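Local coordinates for protein amidase, hydantoinase/carbamoylase family (Burkholderia vietnamiensis, PDB 5I4M) that probably hydrolyses N-carbamoyl-L-amino acids at a two-zinc site, as expected of an amidase of the peptidase M20 family, at residues A207-I212 against H379-L384. Residues are numbered along the deposited sequence; the frame is centred on the assembly and turned at random.
With ZN (zinc ion), chain C; 3PG (3-phosphoglyceric acid), chain E.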
ATOM      1  N   ALA A 207      -4.877 -11.325  38.664  1.00  9.88           N
ATOM      2  CA  ALA A 207      -5.091 -10.342  37.610  1.00  9.48           C
ATOM      3  C   ALA A 207      -6.419 -10.623  36.926  1.00  9.40           C
ATOM      4  O   ALA A 207      -6.795 -11.783  36.739  1.00 10.62           O
ATOM      5  CB  ALA A 207      -3.952 -10.367  36.586  1.00 12.03           C
ATOM      6  N   PHE A 208      -7.151  -9.556  36.595  1.00  8.99           N
ATOM      7  CA  PHE A 208      -8.392  -9.652  35.842  1.00  9.12           C
ATOM      8  C   PHE A 208      -8.381  -8.564  34.780  1.00  8.43           C
ATOM      9  O   PHE A 208      -7.987  -7.434  35.067  1.00 14.22           O
ATOM     10  CB  PHE A 208      -9.636  -9.455  36.727  1.00  8.95           C
ATOM     11  CG  PHE A 208      -9.805 -10.489  37.799  1.00  9.48           C
ATOM     12  CD1 PHE A 208     -10.528 -11.646  37.555  1.00 11.72           C
ATOM     13  CD2 PHE A 208      -9.263 -10.293  39.059  1.00 13.81           C
ATOM     14  CE1 PHE A 208     -10.688 -12.605  38.545  1.00 14.71           C
ATOM     15  CE2 PHE A 208      -9.423 -11.232  40.054  1.00 15.33           C
ATOM     16  CZ  PHE A 208     -10.139 -12.396  39.798  1.00 15.86           C
ATOM     17  N   GLU A 209      -8.821  -8.889  33.568  1.00  8.12           N
ATOM     18  CA  GLU A 209      -9.001  -7.881  32.531  1.00  7.87           C
ATOM     19  C   GLU A 209     -10.445  -7.901  32.041  1.00 10.10           C
ATOM     20  O   GLU A 209     -10.984  -8.953  31.683  1.00  7.75           O
ATOM     21  CB  GLU A 209      -8.032  -8.092  31.360  1.00  7.59           C
ATOM     22  CG  GLU A 209      -8.245  -7.088  30.200  1.00  7.35           C
ATOM     23  CD  GLU A 209      -7.114  -7.103  29.189  1.00 10.88           C
ATOM     24  OE1 GLU A 209      -6.178  -7.902  29.376  1.00 10.60           O
ATOM     25  OE2 GLU A 209      -7.142  -6.300  28.223  1.00  9.91           O
ATOM     26  N   LEU A 210     -11.060  -6.731  32.034  1.00  7.86           N
ATOM     27  CA  LEU A 210     -12.404  -6.515  31.520  1.00  7.87           C
ATOM     28  C   LEU A 210     -12.306  -6.025  30.074  1.00  7.63           C
ATOM     29  O   LEU A 210     -11.513  -5.126  29.775  1.00  8.72           O
ATOM     30  CB  LEU A 210     -13.118  -5.489  32.411  1.00  8.18           C
ATOM     31  CG  LEU A 210     -14.434  -4.878  31.940  1.00 10.42           C
ATOM     32  CD1 LEU A 210     -15.507  -5.938  31.852  1.00  8.36           C
ATOM     33  CD2 LEU A 210     -14.839  -3.759  32.914  1.00 13.73           C
ATOM     34  N   HIS A 211     -13.084  -6.626  29.172  1.00  7.49           N
ATOM     35  CA  HIS A 211     -12.955  -6.302  27.749  1.00  9.94           C
ATOM     36  C   HIS A 211     -14.274  -6.575  27.041  1.00 10.37           C
ATOM     37  O   HIS A 211     -15.056  -7.422  27.475  1.00  8.90           O
ATOM     38  CB  HIS A 211     -11.846  -7.145  27.110  1.00  8.38           C
ATOM     39  CG  HIS A 211     -11.205  -6.514  25.914  1.00  6.86           C
ATOM     40  ND1 HIS A 211     -11.826  -6.445  24.682  1.00  8.30           N
ATOM     41  CD2 HIS A 211      -9.981  -5.955  25.753  1.00  6.63           C
ATOM     42  CE1 HIS A 211     -11.008  -5.864  23.816  1.00  9.24           C
ATOM     43  NE2 HIS A 211      -9.885  -5.555  24.441  1.00  7.70           N
ATOM     44  N   ILE A 212     -14.528  -5.861  25.940  1.00 10.49           N
ATOM     45  CA  ILE A 212     -15.675  -6.237  25.121  1.00 10.20           C
ATOM     46  C   ILE A 212     -15.340  -7.530  24.384  1.00  7.95           C
ATOM     47  O   ILE A 212     -14.170  -7.823  24.097  1.00  6.94           O
ATOM     48  CB  ILE A 212     -16.084  -5.129  24.131  1.00 12.13           C
ATOM     49  CG1 ILE A 212     -14.903  -4.742  23.239  1.00 12.44           C
ATOM     50  CG2 ILE A 212     -16.633  -3.910  24.875  1.00  8.19           C
ATOM     51  CD1 ILE A 212     -15.337  -4.112  21.929  1.00  7.23           C
ATOM     52  N   HIS A 379      -5.118 -10.632  24.490  1.00  8.44           N
ATOM     53  CA  HIS A 379      -5.171  -9.570  25.478  1.00  6.91           C
ATOM     54  C   HIS A 379      -3.925  -9.649  26.335  1.00 10.61           C
ATOM     55  O   HIS A 379      -3.298 -10.700  26.440  1.00 11.29           O
ATOM     56  CB  HIS A 379      -6.417  -9.690  26.353  1.00  7.94           C
ATOM     57  CG  HIS A 379      -7.668  -9.828  25.560  1.00  8.42           C
ATOM     58  ND1 HIS A 379      -8.287  -8.749  24.967  1.00  9.77           N
ATOM     59  CD2 HIS A 379      -8.390 -10.919  25.217  1.00  8.85           C
ATOM     60  CE1 HIS A 379      -9.353  -9.171  24.308  1.00 11.30           C
ATOM     61  NE2 HIS A 379      -9.442 -10.482  24.449  1.00 10.21           N
ATOM     62  N   ASP A 380      -3.574  -8.524  26.955  1.00  7.08           N
ATOM     63  CA  ASP A 380      -2.463  -8.551  27.894  1.00  8.80           C
ATOM     64  C   ASP A 380      -2.670  -9.615  28.964  1.00  8.76           C
ATOM     65  O   ASP A 380      -1.703 -10.245  29.400  1.00  9.53           O
ATOM     66  CB  ASP A 380      -2.275  -7.167  28.507  1.00 10.99           C
ATOM     67  CG  ASP A 380      -1.923  -6.127  27.458  1.00 11.73           C
ATOM     68  OD1 ASP A 380      -0.836  -6.251  26.863  1.00 12.07           O
ATOM     69  OD2 ASP A 380      -2.724  -5.188  27.221  1.00 14.38           O
ATOM     70  N   ALA A 381      -3.928  -9.869  29.348  1.00  8.25           N
ATOM     71  CA  ALA A 381      -4.221 -10.926  30.310  1.00  7.58           C
ATOM     72  C   ALA A 381      -3.690 -12.291  29.864  1.00 10.48           C
ATOM     73  O   ALA A 381      -3.381 -13.135  30.714  1.00 11.56           O
ATOM     74  CB  ALA A 381      -5.729 -11.008  30.549  1.00 11.64           C
ATOM     75  N   CYS A 382      -3.591 -12.543  28.552  1.00  7.91           N
ATOM     76  CA  CYS A 382      -3.071 -13.840  28.103  1.00  9.60           C
ATOM     77  C   CYS A 382      -1.634 -14.047  28.551  1.00  9.80           C
ATOM     78  O   CYS A 382      -1.230 -15.173  28.871  1.00  9.37           O
ATOM     79  CB  CYS A 382      -3.166 -13.971  26.582  1.00  8.75           C
ATOM     80  SG  CYS A 382      -4.861 -13.800  25.950  1.00 12.76           S
ATOM     81  N   TYR A 383      -0.839 -12.975  28.574  1.00  7.73           N
ATOM     82  CA  TYR A 383       0.524 -13.100  29.079  1.00  8.08           C
ATOM     83  C   TYR A 383       0.576 -13.057  30.599  1.00 11.01           C
ATOM     84  O   TYR A 383       1.379 -13.771  31.213  1.00  9.83           O
ATOM     85  CB  TYR A 383       1.401 -12.009  28.464  1.00  8.85           C
ATOM     86  CG  TYR A 383       1.919 -12.387  27.087  1.00  8.29           C
ATOM     87  CD1 TYR A 383       2.385 -13.672  26.828  1.00 11.48           C
ATOM     88  CD2 TYR A 383       1.938 -11.460  26.044  1.00  7.48           C
ATOM     89  CE1 TYR A 383       2.879 -14.019  25.565  1.00  8.32           C
ATOM     90  CE2 TYR A 383       2.419 -11.802  24.784  1.00  8.14           C
ATOM     91  CZ  TYR A 383       2.883 -13.080  24.550  1.00 10.41           C
ATOM     92  OH  TYR A 383       3.366 -13.416  23.301  1.00 10.69           O
ATOM     93  N   LEU A 384      -0.269 -12.247  31.237  1.00 10.29           N
ATOM     94  CA  LEU A 384      -0.287 -12.244  32.695  1.00  8.80           C
ATOM     95  C   LEU A 384      -0.624 -13.620  33.245  1.00  9.77           C
ATOM     96  O   LEU A 384      -0.130 -13.996  34.315  1.00  9.48           O
ATOM     97  CB  LEU A 384      -1.292 -11.224  33.215  1.00  8.99           C
ATOM     98  CG  LEU A 384      -0.968  -9.791  32.821  1.00 11.52           C
ATOM     99  CD1 LEU A 384      -1.978  -8.819  33.443  1.00 10.95           C
ATOM    100  CD2 LEU A 384       0.441  -9.455  33.253  1.00 14.93           C
TER
HETATM  101 ZN    ZN C 501      -8.125  -5.082  23.139  0.75 10.74          ZN
HETATM  102  C1  3PG E 503      -5.400  -9.280  18.527  0.84 11.34           C
HETATM  103  O1  3PG E 503      -5.466  -8.955  17.328  0.84  7.50           O
HETATM  104  O2  3PG E 503      -6.065 -10.222  19.010  0.84  7.96           O
HETATM  105  C2  3PG E 503      -4.474  -8.498  19.414  0.84 16.11           C
HETATM  106  O3  3PG E 503      -4.146  -9.262  20.587  0.84 23.09           O
HETATM  107  C3  3PG E 503      -5.180  -7.227  19.829  0.84 12.18           C
HETATM  108  O1P 3PG E 503      -6.317  -7.558  20.629  0.84 10.20           O
HETATM  109  P   3PG E 503      -7.469  -6.424  20.887  0.84 21.06           P
HETATM  110  O2P 3PG E 503      -6.741  -5.146  21.229  0.84 12.66           O
HETATM  111  O3P 3PG E 503      -8.199  -6.342  19.553  0.84  7.41           O
HETATM  112  O4P 3PG E 503      -8.281  -6.996  22.063  0.84 15.10           O
HETATM  113  O   HOH W   1      -5.171  -6.264  26.627  1.00  8.34           O
HETATM  114  O   HOH W   2      -6.912  -6.347  24.445  1.00 10.03           O
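Glu209 and His211 project from strand 207-212 onto His379 and the short helix 380-384, which runs nearly antiparallel to the strand (166°) beside the zinc site of this M20-family catalytic domain. The main polar tie is a hydrogen bond from Ala381 N to Glu209 OE1 (3.0 Å). A carboxylate suits this place, since early helical N-H groups lack acceptors within the helix, and Glu209, extended with CG anti to its backbone N (chi1 177°), is long enough to reach one. Its other oxygen, OE2, is hydrogen-bonded to Ser103 OG and accepts from a water that in turn accepts from Asp380 N and donates to Asp380 OD2.

Apolar contact is slight: Ala207 CB meets Leu384 CD1 at 4.0 Å, and Ala381, with only a methyl group, fits against Glu209 CB.

The edge of His379 is turned to the face of His211, planes at 59°, with His379 CE1 3.5 Å above the ring centre. His211 ND1 donates in its ring plane to Ile212 O (2.8 Å); this bond and that of NE2 to zinc, which His104 and Asp115 also bind, together hold the ring's rotation. His379 ND1 hydrogen-bonds a zinc-bound water. His379 CE1 lies 3.3 Å from O4P of 3-phosphoglyceric acid.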